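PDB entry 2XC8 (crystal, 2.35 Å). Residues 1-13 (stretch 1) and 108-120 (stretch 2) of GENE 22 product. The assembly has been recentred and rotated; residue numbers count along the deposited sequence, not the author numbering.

Stretch 1 1-13: GIEIVNRKAVWYL
Stretch 2, residues 108-120: TREGTIFLYEKED

How do the two stretches lie against each other? They pair as parallel strands, residues 2-8 beside 109-117, their axes 23° apart and 4.3 Å at closest approach. Ile2 faces Gly111, and the register runs without a bulge to Lys8 opposite Glu117, with CA-CA distances of 4.6 to 5.1 Å. Phi and psi are extended throughout, near -113/129 at Ile4 and -111/117 at Ile113, with Gly111 the outlier at 174/-159. Odd-numbered residues of the first strand carry the hydrogen bonds, each reaching the residues before and after its partner: Glu3 N to Gly111 O is 2.9 Å and Ile113 N to Glu3 O 2.7 Å; Val5 N to Ile113 O and Leu115 N to Val5 O are both 2.8 Å; Arg7 N to Leu115 O is 3.1 Å and Glu117 N to Arg7 O 2.7 Å. The ladder begins with Gly111 N to Gly1 O at 3.2 Å and closes with Ala9 N to Glu117 O at 3.0 Å.

Which side chains pack on the face of Ile2, Ile4 and Asn6? Here Ile2, Ile4 and Ile113 share one shape, chi1 m and chi2 t, while Leu115 is also m, t. Gly111, the bridge partner of Ile2, brings no side chain to this face, and Ile2 packs diagonally, its CG2 3.7 Å from Ile113 CG1. Ile4 meets Ile113 as well, CG1 to CB at 4.1 Å, and its CG2 lies 3.7 Å from Leu115 CD1. Asn6, chi1 m with chi2 at 121°, brings ND2 to 3.5 Å from Leu115 CB, while its OD1 is hydrogen-bonded elsewhere in the structure.

What occupies the other face? Val5, chi1 t, sets CG2 3.6 Å from Thr112 CG2 and CB 3.9 Å from Phe114 CD1. Phe114 and Tyr116 are both m, with chi2 of -89° and -81°. The CB of Arg7 lies 4.2 Å from Tyr116 CD1; with its first three chi angles all t, the chain runs out extended and its end leads away.

How are the ends of the pairing held? At the start, Glu110 is t at chi1 and p at chi2; its CB points away, but the bend returns OE2 to Gly1 N at 3.4 Å, a salt bridge and weak hydrogen bond. A water donates to Glu110 OE2 (2.6 Å from its O) and to Arg109 O (3.1 Å from its O). At the far end Lys8, m then t, t, t, is stretched out so that NZ donates to Asp120 O at 3.2 Å. A second water bridges Ala9 O and Glu119 N, its O 2.9 Å from each.

Where does Tyr12 fit? Beyond the turn, strand 11-13 crosses 109-117 at 117°. Tyr12, chi1 p and chi2 96°, points its CB toward the second stretch, 4.1 Å from Tyr116 CB. Its ring receives Lys118 CB over one face, 3.9 Å from the ring centroid, and Tyr12 OH lies 3.4 Å from Lys118 CD.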

# COMPACT_ATOMS: atom_id res chain seq x y z
N GLY B 1 -9.31 -8.87 3.62
CA GLY B 1 -7.82 -8.88 3.74
C GLY B 1 -7.30 -7.73 4.58
O GLY B 1 -7.99 -7.24 5.48
N ILE B 2 -6.06 -7.31 4.31
CA ILE B 2 -5.49 -6.15 4.98
C ILE B 2 -5.68 -4.90 4.13
O ILE B 2 -5.03 -4.70 3.10
CB ILE B 2 -4.01 -6.36 5.38
CG1 ILE B 2 -3.87 -7.59 6.29
CG2 ILE B 2 -3.46 -5.12 6.09
CD1 ILE B 2 -2.45 -8.06 6.51
N GLU B 3 -6.62 -4.06 4.58
CA GLU B 3 -7.01 -2.84 3.89
C GLU B 3 -5.97 -1.74 4.08
O GLU B 3 -5.21 -1.76 5.05
CB GLU B 3 -8.37 -2.37 4.43
CG GLU B 3 -9.15 -1.44 3.50
CD GLU B 3 -10.24 -0.67 4.22
OE1 GLU B 3 -10.33 -0.74 5.47
OE2 GLU B 3 -11.02 0.03 3.53
N ILE B 4 -5.93 -0.79 3.15
CA ILE B 4 -5.05 0.36 3.28
C ILE B 4 -5.85 1.65 3.46
O ILE B 4 -6.78 1.92 2.69
CB ILE B 4 -4.04 0.45 2.10
CG1 ILE B 4 -2.99 -0.66 2.25
CG2 ILE B 4 -3.39 1.84 2.04
CD1 ILE B 4 -1.91 -0.69 1.18
N VAL B 5 -5.50 2.41 4.49
CA VAL B 5 -6.17 3.67 4.80
C VAL B 5 -5.19 4.85 4.72
O VAL B 5 -4.31 5.00 5.57
CB VAL B 5 -6.91 3.62 6.17
CG1 VAL B 5 -7.44 5.01 6.55
CG2 VAL B 5 -8.07 2.64 6.11
N ASN B 6 -5.37 5.65 3.68
CA ASN B 6 -4.60 6.88 3.49
C ASN B 6 -5.27 8.03 4.24
O ASN B 6 -6.48 8.23 4.12
CB ASN B 6 -4.50 7.24 2.00
CG ASN B 6 -3.76 6.19 1.19
OD1 ASN B 6 -4.30 5.61 0.25
ND2 ASN B 6 -2.50 5.94 1.55
N ARG B 7 -4.49 8.78 5.02
CA ARG B 7 -5.01 9.95 5.73
C ARG B 7 -4.01 11.11 5.78
O ARG B 7 -2.81 10.91 5.98
CB ARG B 7 -5.46 9.59 7.15
CG ARG B 7 -6.26 10.71 7.81
CD ARG B 7 -6.63 10.39 9.25
NE ARG B 7 -7.69 11.28 9.72
CZ ARG B 7 -8.96 10.92 9.88
NH1 ARG B 7 -9.34 9.67 9.62
NH2 ARG B 7 -9.85 11.81 10.31
N LYS B 8 -4.54 12.32 5.60
CA LYS B 8 -3.76 13.54 5.72
C LYS B 8 -3.68 13.96 7.19
O LYS B 8 -4.71 14.18 7.84
CB LYS B 8 -4.36 14.67 4.87
CG LYS B 8 -4.25 14.44 3.37
CD LYS B 8 -4.96 15.52 2.58
CE LYS B 8 -4.83 15.27 1.09
NZ LYS B 8 -5.55 16.31 0.29
N ALA B 9 -2.46 14.06 7.70
CA ALA B 9 -2.23 14.41 9.10
C ALA B 9 -0.99 15.29 9.27
O ALA B 9 -0.13 15.34 8.39
CB ALA B 9 -2.09 13.14 9.94
N VAL B 10 -0.93 15.99 10.40
CA VAL B 10 0.24 16.81 10.76
C VAL B 10 1.46 15.91 10.91
O VAL B 10 2.52 16.18 10.33
CB VAL B 10 -0.01 17.62 12.06
CG1 VAL B 10 1.22 18.44 12.44
CG2 VAL B 10 -1.23 18.52 11.92
N TRP B 11 1.30 14.83 11.67
CA TRP B 11 2.32 13.80 11.80
C TRP B 11 2.14 12.75 10.71
O TRP B 11 1.12 12.07 10.66
CB TRP B 11 2.25 13.13 13.18
CG TRP B 11 2.71 14.00 14.31
CD1 TRP B 11 1.94 14.86 15.04
CD2 TRP B 11 4.03 14.09 14.84
NE1 TRP B 11 2.70 15.48 16.00
CE2 TRP B 11 3.99 15.03 15.90
CE3 TRP B 11 5.25 13.48 14.53
CZ2 TRP B 11 5.12 15.36 16.65
CZ3 TRP B 11 6.37 13.81 15.27
CH2 TRP B 11 6.30 14.75 16.32
N TYR B 12 3.13 12.63 9.83
CA TYR B 12 3.09 11.65 8.75
C TYR B 12 4.40 10.90 8.57
O TYR B 12 5.48 11.42 8.88
CB TYR B 12 2.61 12.28 7.44
CG TYR B 12 3.50 13.36 6.86
CD1 TYR B 12 4.45 13.06 5.87
CD2 TYR B 12 3.39 14.69 7.27
CE1 TYR B 12 5.26 14.05 5.33
CE2 TYR B 12 4.19 15.68 6.73
CZ TYR B 12 5.13 15.36 5.76
OH TYR B 12 5.93 16.34 5.23
N LEU B 13 4.29 9.67 8.06
CA LEU B 13 5.43 8.77 7.92
C LEU B 13 5.64 8.40 6.45
O LEU B 13 4.71 7.95 5.77
CB LEU B 13 5.19 7.51 8.77
CG LEU B 13 6.28 6.44 8.87
CD1 LEU B 13 7.51 6.94 9.60
CD2 LEU B 13 5.72 5.19 9.55
N THR B 108 -6.03 -16.69 7.41
CA THR B 108 -6.84 -15.55 6.97
C THR B 108 -6.48 -14.30 7.77
O THR B 108 -6.44 -14.32 9.00
CB THR B 108 -8.35 -15.85 7.10
OG1 THR B 108 -8.66 -17.07 6.41
CG2 THR B 108 -9.19 -14.72 6.52
N ARG B 109 -6.21 -13.21 7.05
CA ARG B 109 -5.82 -11.95 7.66
C ARG B 109 -6.90 -10.89 7.46
O ARG B 109 -7.38 -10.68 6.34
CB ARG B 109 -4.50 -11.45 7.06
CG ARG B 109 -3.33 -12.40 7.25
CD ARG B 109 -2.19 -12.07 6.31
NE ARG B 109 -1.07 -13.00 6.47
CZ ARG B 109 0.07 -12.93 5.79
NH1 ARG B 109 0.27 -11.97 4.89
NH2 ARG B 109 1.03 -13.82 6.01
N GLU B 110 -7.30 -10.25 8.56
CA GLU B 110 -8.25 -9.15 8.51
C GLU B 110 -7.70 -7.98 9.32
O GLU B 110 -7.42 -8.12 10.52
CB GLU B 110 -9.62 -9.58 9.03
CG GLU B 110 -10.69 -8.48 9.05
CD GLU B 110 -11.08 -7.95 7.67
OE1 GLU B 110 -11.66 -6.85 7.60
OE2 GLU B 110 -10.80 -8.63 6.65
N GLY B 111 -7.55 -6.83 8.67
CA GLY B 111 -7.03 -5.64 9.34
C GLY B 111 -6.77 -4.45 8.45
O GLY B 111 -7.32 -4.34 7.35
N THR B 112 -5.90 -3.56 8.93
CA THR B 112 -5.65 -2.28 8.27
C THR B 112 -4.22 -1.75 8.35
O THR B 112 -3.55 -1.88 9.38
CB THR B 112 -6.52 -1.15 8.89
OG1 THR B 112 -7.88 -1.60 9.00
CG2 THR B 112 -6.48 0.10 8.03
N ILE B 113 -3.76 -1.18 7.24
CA ILE B 113 -2.44 -0.56 7.20
C ILE B 113 -2.78 0.93 7.06
O ILE B 113 -3.40 1.35 6.08
CB ILE B 113 -1.53 -1.03 6.03
CG1 ILE B 113 -0.96 -2.43 6.32
CG2 ILE B 113 -0.38 -0.04 5.80
CD1 ILE B 113 -0.37 -3.13 5.11
N PHE B 114 -2.38 1.72 8.06
CA PHE B 114 -2.61 3.16 8.05
C PHE B 114 -1.41 3.89 7.46
O PHE B 114 -0.30 3.83 8.02
CB PHE B 114 -2.92 3.67 9.46
CG PHE B 114 -4.25 3.22 10.01
CD1 PHE B 114 -5.40 3.97 9.78
CD2 PHE B 114 -4.35 2.06 10.77
CE1 PHE B 114 -6.63 3.56 10.29
CE2 PHE B 114 -5.57 1.64 11.28
CZ PHE B 114 -6.72 2.39 11.04
N LEU B 115 -1.62 4.56 6.34
CA LEU B 115 -0.56 5.32 5.67
C LEU B 115 -0.80 6.82 5.79
O LEU B 115 -1.69 7.37 5.15
CB LEU B 115 -0.45 4.91 4.19
CG LEU B 115 -0.03 3.48 3.84
CD1 LEU B 115 -0.02 3.30 2.33
CD2 LEU B 115 1.34 3.12 4.42
N TYR B 116 0.01 7.47 6.62
CA TYR B 116 -0.16 8.90 6.89
C TYR B 116 0.53 9.74 5.82
O TYR B 116 1.67 9.47 5.41
CB TYR B 116 0.12 9.22 8.36
CG TYR B 116 -0.81 8.49 9.30
CD1 TYR B 116 -2.11 8.96 9.54
CD2 TYR B 116 -0.41 7.31 9.93
CE1 TYR B 116 -2.97 8.28 10.39
CE2 TYR B 116 -1.27 6.63 10.78
CZ TYR B 116 -2.55 7.11 11.01
OH TYR B 116 -3.39 6.44 11.85
N GLU B 117 -0.18 10.78 5.40
CA GLU B 117 0.29 11.66 4.34
C GLU B 117 0.39 13.14 4.74
O GLU B 117 -0.19 13.56 5.74
CB GLU B 117 -0.81 11.50 3.29
CG GLU B 117 -0.36 11.45 1.84
CD GLU B 117 -1.54 11.24 0.91
OE1 GLU B 117 -1.99 12.24 0.29
OE2 GLU B 117 -2.04 10.10 0.80
N LYS B 118 1.12 13.92 3.94
CA LYS B 118 1.23 15.38 4.13
C LYS B 118 -0.09 16.08 3.80
O LYS B 118 -0.77 15.71 2.84
CB LYS B 118 2.37 15.93 3.25
CG LYS B 118 2.52 17.46 3.21
CD LYS B 118 3.06 18.04 4.51
CE LYS B 118 3.53 19.50 4.33
NZ LYS B 118 4.16 20.03 5.58
N GLU B 119 -0.45 17.08 4.60
CA GLU B 119 -1.69 17.84 4.42
C GLU B 119 -1.66 18.78 3.21
O GLU B 119 -0.64 18.89 2.52
CB GLU B 119 -2.05 18.61 5.70
CG GLU B 119 -2.69 17.75 6.79
CD GLU B 119 -3.08 18.54 8.04
OE1 GLU B 119 -2.65 19.70 8.19
OE2 GLU B 119 -3.82 17.98 8.88
N ASP B 120 -2.79 19.45 2.96
CA ASP B 120 -2.97 20.39 1.83
C ASP B 120 -2.82 19.71 0.47
O ASP B 120 -3.41 18.66 0.22
CB ASP B 120 -2.04 21.60 1.94
CG ASP B 120 -2.18 22.35 3.25
OD1 ASP B 120 -3.23 22.22 3.92
OD2 ASP B 120 -1.24 23.09 3.62
O HOH W 1 -10.37 -11.06 5.86
O HOH W 2 0.99 17.73 7.08